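Local coordinates for protein cGAS/DncV-like nucleotidyltransferase in E. coli homolog (Elizabethkingia meningoseptica ATCC 13253 = NBRC 12535, PDB 6E0O) that synthesises cyclic dinucleotides from nucleoside triphosphates with magnesium, second messengers that signal bacteriophage infection in a CBASS antiviral system, at residues A[44-49]-A[62-67]. Numbering follows the deposited sequence.
Sequences IFLQGS and VDIVMR. With MG (magnesium ion), chain D; nucleotides of chain B.
With chi1 of 68°, Phe-45 carries its ring between its backbone N and carbonyl carbon, which folds the ring over Val-65. Val-65 CB lies 3.7 Å from the Phe-45 ring centroid, a CH-pi contact over the face, while Val-65 CG1 reaches the far end of the ring at CZ (3.4 Å). A branched valine suits this place because its other methyl, CG2, also packs 3.5 Å from Gln-47 CD. A similar first torsion in Gln-47 (70°), followed by an extended chain, lays its aliphatic part across that methyl and sends the amide to the nucleotide, where NE2 comes 2.7 Å from N3 of A2 of chain B. Between Phe-45 and Val-65 the backbones form an antiparallel hydrogen-bonded pair. On the other face the contact is apolar: Ile-44 CG2 meets Ile-64 CG2 at 3.7 Å, and Leu-46 lies alongside Ile-64. Toward the active site the strands diverge, and water 1 joins Gln-47 O to the N and OD2 of Asp-63. The carboxylate of Asp-63 suits its place as a metal ligand: OD2 binds magnesium at 2.1 Å, and OD1 accepts a hydrogen bond from water 3, itself on the metal. Gly-48, at a positive phi of 70° that glycine readily adopts, comes where the strand gives way to helix 48-52, and a side chain there would run into Asp-63 OD2. A Gly-Ser motif at a helix start, followed by a strand carrying metal-binding aspartates, here Asp-63 and probably Asp-61, is the signature of the nucleotidyltransferase superfamily. Strand 62-68 runs between strand 42-47 and the parallel strand 135-147, whose Asp-136 lies beside Asp-63 and is probably a further magnesium ligand; Ile-157 of strand 152-160 packs against Phe-45 and Val-65, and helix 21-38 covers Leu-46 and Met-66 on the opposite face.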
ATOM      1  N   ILE A  44       8.436  15.104   3.392  1.00 11.42           N
ATOM      2  CA  ILE A  44       7.590  14.575   2.328  1.00 10.94           C
ATOM      3  C   ILE A  44       8.231  13.290   1.823  1.00 11.93           C
ATOM      4  O   ILE A  44       9.435  13.255   1.558  1.00 12.86           O
ATOM      5  CB  ILE A  44       7.375  15.611   1.206  1.00 12.69           C
ATOM      6  CG1 ILE A  44       6.541  16.788   1.742  1.00 14.32           C
ATOM      7  CG2 ILE A  44       6.701  14.960   0.016  1.00 14.44           C
ATOM      8  CD1 ILE A  44       6.464  17.994   0.810  1.00 16.76           C
ATOM      9  N   PHE A  45       7.429  12.233   1.721  1.00 11.76           N
ATOM     10  CA  PHE A  45       7.914  10.936   1.272  1.00 11.85           C
ATOM     11  C   PHE A  45       6.746  10.173   0.676  1.00 12.33           C
ATOM     12  O   PHE A  45       5.596  10.593   0.777  1.00 13.05           O
ATOM     13  CB  PHE A  45       8.608  10.173   2.398  1.00 13.12           C
ATOM     14  CG  PHE A  45       7.703   9.727   3.513  1.00 12.34           C
ATOM     15  CD1 PHE A  45       7.455  10.542   4.612  1.00 14.76           C
ATOM     16  CD2 PHE A  45       7.138   8.464   3.486  1.00 12.73           C
ATOM     17  CE1 PHE A  45       6.644  10.103   5.660  1.00 15.58           C
ATOM     18  CE2 PHE A  45       6.330   8.017   4.517  1.00 13.90           C
ATOM     19  CZ  PHE A  45       6.081   8.834   5.606  1.00 15.36           C
ATOM     20  N   LEU A  46       7.049   9.049   0.032  1.00 12.48           N
ATOM     21  CA  LEU A  46       6.015   8.245  -0.591  1.00 11.81           C
ATOM     22  C   LEU A  46       5.682   7.029   0.264  1.00 12.08           C
ATOM     23  O   LEU A  46       6.533   6.466   0.956  1.00 13.10           O
ATOM     24  CB  LEU A  46       6.453   7.756  -1.974  1.00 13.64           C
ATOM     25  CG  LEU A  46       6.840   8.831  -2.983  1.00 13.88           C
ATOM     26  CD1 LEU A  46       7.113   8.180  -4.352  1.00 17.87           C
ATOM     27  CD2 LEU A  46       5.775   9.921  -3.085  1.00 15.67           C
ATOM     28  N   GLN A  47       4.432   6.596   0.163  1.00 12.31           N
ATOM     29  CA  GLN A  47       4.058   5.278   0.651  1.00 11.51           C
ATOM     30  C   GLN A  47       3.202   4.600  -0.411  1.00 12.28           C
ATOM     31  O   GLN A  47       3.035   5.123  -1.517  1.00 13.39           O
ATOM     32  CB  GLN A  47       3.319   5.395   1.974  1.00 12.80           C
ATOM     33  CG  GLN A  47       1.959   5.994   1.836  1.00 15.16           C
ATOM     34  CD  GLN A  47       1.216   6.057   3.137  1.00 20.09           C
ATOM     35  OE1 GLN A  47       1.785   5.869   4.209  1.00 21.21           O
ATOM     36  NE2 GLN A  47      -0.076   6.327   3.053  1.00 25.59           N
ATOM     37  N   GLY A  48       2.664   3.437  -0.088  1.00 12.74           N
ATOM     38  CA  GLY A  48       1.790   2.775  -1.016  1.00 13.45           C
ATOM     39  C   GLY A  48       2.516   2.238  -2.237  1.00 12.36           C
ATOM     40  O   GLY A  48       3.727   2.002  -2.239  1.00 13.34           O
ATOM     41  N   SER A  49       1.728   2.039  -3.297  1.00 12.97           N
ATOM     42  CA  SER A  49       2.166   1.201  -4.405  1.00 14.19           C
ATOM     43  C   SER A  49       3.353   1.783  -5.161  1.00 13.69           C
ATOM     44  O   SER A  49       4.170   1.021  -5.687  1.00 13.79           O
ATOM     45  CB  SER A  49       1.002   0.975  -5.367  1.00 16.94           C
ATOM     46  OG  SER A  49       0.586   2.212  -5.923  1.00 20.16           O
ATOM     47  N   VAL A  62      -0.755   8.267  -6.841  1.00 12.98           N
ATOM     48  CA  VAL A  62       0.403   8.196  -5.951  1.00 13.46           C
ATOM     49  C   VAL A  62       0.036   8.737  -4.571  1.00 13.07           C
ATOM     50  O   VAL A  62      -0.676   9.739  -4.453  1.00 14.75           O
ATOM     51  CB  VAL A  62       1.617   8.957  -6.521  1.00 13.37           C
ATOM     52  CG1 VAL A  62       1.302  10.439  -6.733  1.00 13.96           C
ATOM     53  CG2 VAL A  62       2.826   8.774  -5.615  1.00 13.90           C
ATOM     54  N   ASP A  63       0.563   8.088  -3.530  1.00 12.12           N
ATOM     55  CA  ASP A  63       0.332   8.469  -2.138  1.00 11.99           C
ATOM     56  C   ASP A  63       1.540   9.237  -1.618  1.00 11.68           C
ATOM     57  O   ASP A  63       2.609   8.658  -1.396  1.00 13.71           O
ATOM     58  CB  ASP A  63       0.074   7.210  -1.321  1.00 13.01           C
ATOM     59  CG  ASP A  63      -1.065   6.411  -1.885  1.00 15.57           C
ATOM     60  OD1 ASP A  63      -2.166   6.987  -1.977  1.00 18.63           O
ATOM     61  OD2 ASP A  63      -0.851   5.244  -2.291  1.00 17.97           O
ATOM     62  N   ILE A  64       1.357  10.544  -1.441  1.00 10.72           N
ATOM     63  CA  ILE A  64       2.406  11.443  -0.980  1.00 11.07           C
ATOM     64  C   ILE A  64       2.127  11.779   0.476  1.00 11.29           C
ATOM     65  O   ILE A  64       1.112  12.419   0.789  1.00 11.67           O
ATOM     66  CB  ILE A  64       2.455  12.724  -1.826  1.00 11.04           C
ATOM     67  CG1 ILE A  64       2.654  12.384  -3.303  1.00 12.48           C
ATOM     68  CG2 ILE A  64       3.524  13.673  -1.314  1.00 12.54           C
ATOM     69  CD1 ILE A  64       2.564  13.596  -4.217  1.00 12.91           C
ATOM     70  N   VAL A  65       3.031  11.374   1.360  1.00 10.86           N
ATOM     71  CA  VAL A  65       2.884  11.622   2.787  1.00 10.53           C
ATOM     72  C   VAL A  65       3.549  12.948   3.128  1.00 10.89           C
ATOM     73  O   VAL A  65       4.678  13.217   2.704  1.00 11.49           O
ATOM     74  CB  VAL A  65       3.498  10.478   3.607  1.00 11.48           C
ATOM     75  CG1 VAL A  65       3.271  10.741   5.088  1.00 12.19           C
ATOM     76  CG2 VAL A  65       2.927   9.128   3.204  1.00 13.22           C
ATOM     77  N   MET A  66       2.845  13.784   3.886  1.00 10.47           N
ATOM     78  CA  MET A  66       3.402  15.038   4.386  1.00 11.39           C
ATOM     79  C   MET A  66       3.395  14.963   5.907  1.00 10.78           C
ATOM     80  O   MET A  66       2.364  15.201   6.543  1.00 11.32           O
ATOM     81  CB  MET A  66       2.627  16.249   3.895  1.00 11.50           C
ATOM     82  CG  MET A  66       3.338  17.548   4.235  1.00 11.91           C
ATOM     83  SD  MET A  66       2.335  19.029   4.184  1.00 13.67           S
ATOM     84  CE  MET A  66       1.475  18.876   5.740  1.00 13.34           C
ATOM     85  N   ARG A  67       4.543  14.636   6.488  1.00 11.04           N
ATOM     86  CA  ARG A  67       4.667  14.429   7.925  1.00 11.05           C
ATOM     87  C   ARG A  67       5.108  15.735   8.579  1.00 10.77           C
ATOM     88  O   ARG A  67       6.251  16.177   8.405  1.00 11.86           O
ATOM     89  CB  ARG A  67       5.681  13.322   8.197  1.00 10.82           C
ATOM     90  CG  ARG A  67       5.798  12.926   9.663  1.00 11.48           C
ATOM     91  CD  ARG A  67       6.900  11.896   9.872  1.00 12.74           C
ATOM     92  NE  ARG A  67       8.221  12.446   9.578  1.00 12.59           N
ATOM     93  CZ  ARG A  67       9.309  11.709   9.418  1.00 13.33           C
ATOM     94  NH1 ARG A  67       9.228  10.389   9.524  1.00 15.32           N
ATOM     95  NH2 ARG A  67      10.467  12.281   9.133  1.00 14.06           N
TER
HETATM   96 MG    MG D 301      -2.101   3.832  -3.249  1.00 18.04          MG
ATOM     97  P     A B   2      -8.087   3.897   1.577  1.00 53.75           P
ATOM     98  OP1   A B   2      -8.280   3.998   3.048  1.00 57.70           O
ATOM     99  OP2   A B   2      -9.239   4.167   0.673  1.00 58.92           O
ATOM    100  O5'   A B   2      -6.913   4.898   1.174  1.00 62.49           O
ATOM    101  C5'   A B   2      -7.148   6.297   1.034  1.00 66.22           C
ATOM    102  C4'   A B   2      -5.880   7.096   1.214  1.00 66.10           C
ATOM    103  O4'   A B   2      -5.478   7.021   2.607  1.00 61.45           O
ATOM    104  C3'   A B   2      -4.687   6.610   0.395  1.00 67.58           C
ATOM    105  O3'   A B   2      -3.884   7.717  -0.013  1.00 68.72           O
ATOM    106  C2'   A B   2      -3.920   5.743   1.386  1.00 64.35           C
ATOM    107  O2'   A B   2      -2.534   5.635   1.128  1.00 65.29           O
ATOM    108  C1'   A B   2      -4.189   6.451   2.711  1.00 56.20           C
ATOM    109  N9    A B   2      -4.196   5.534   3.851  1.00 37.46           N
ATOM    110  C8    A B   2      -5.180   4.631   4.181  1.00 31.71           C
ATOM    111  N7    A B   2      -4.919   3.930   5.254  1.00 24.64           N
ATOM    112  C5    A B   2      -3.672   4.391   5.654  1.00 24.58           C
ATOM    113  C6    A B   2      -2.828   4.043   6.727  1.00 21.77           C
ATOM    114  N6    A B   2      -3.110   3.119   7.647  1.00 22.77           N
ATOM    115  N1    A B   2      -1.671   4.714   6.824  1.00 23.79           N
ATOM    116  C2    A B   2      -1.356   5.641   5.922  1.00 23.79           C
ATOM    117  N3    A B   2      -2.061   6.058   4.871  1.00 24.49           N
ATOM    118  C4    A B   2      -3.219   5.384   4.796  1.00 26.40           C
TER
HETATM  119  O   HOH W   1       1.790   5.311  -3.956  1.00 12.59           O
HETATM  120  O   HOH W   2      -0.772   4.238  -4.829  1.00 16.57           O
HETATM  121  O   HOH W   3      -3.251   5.415  -3.795  1.00 20.39           O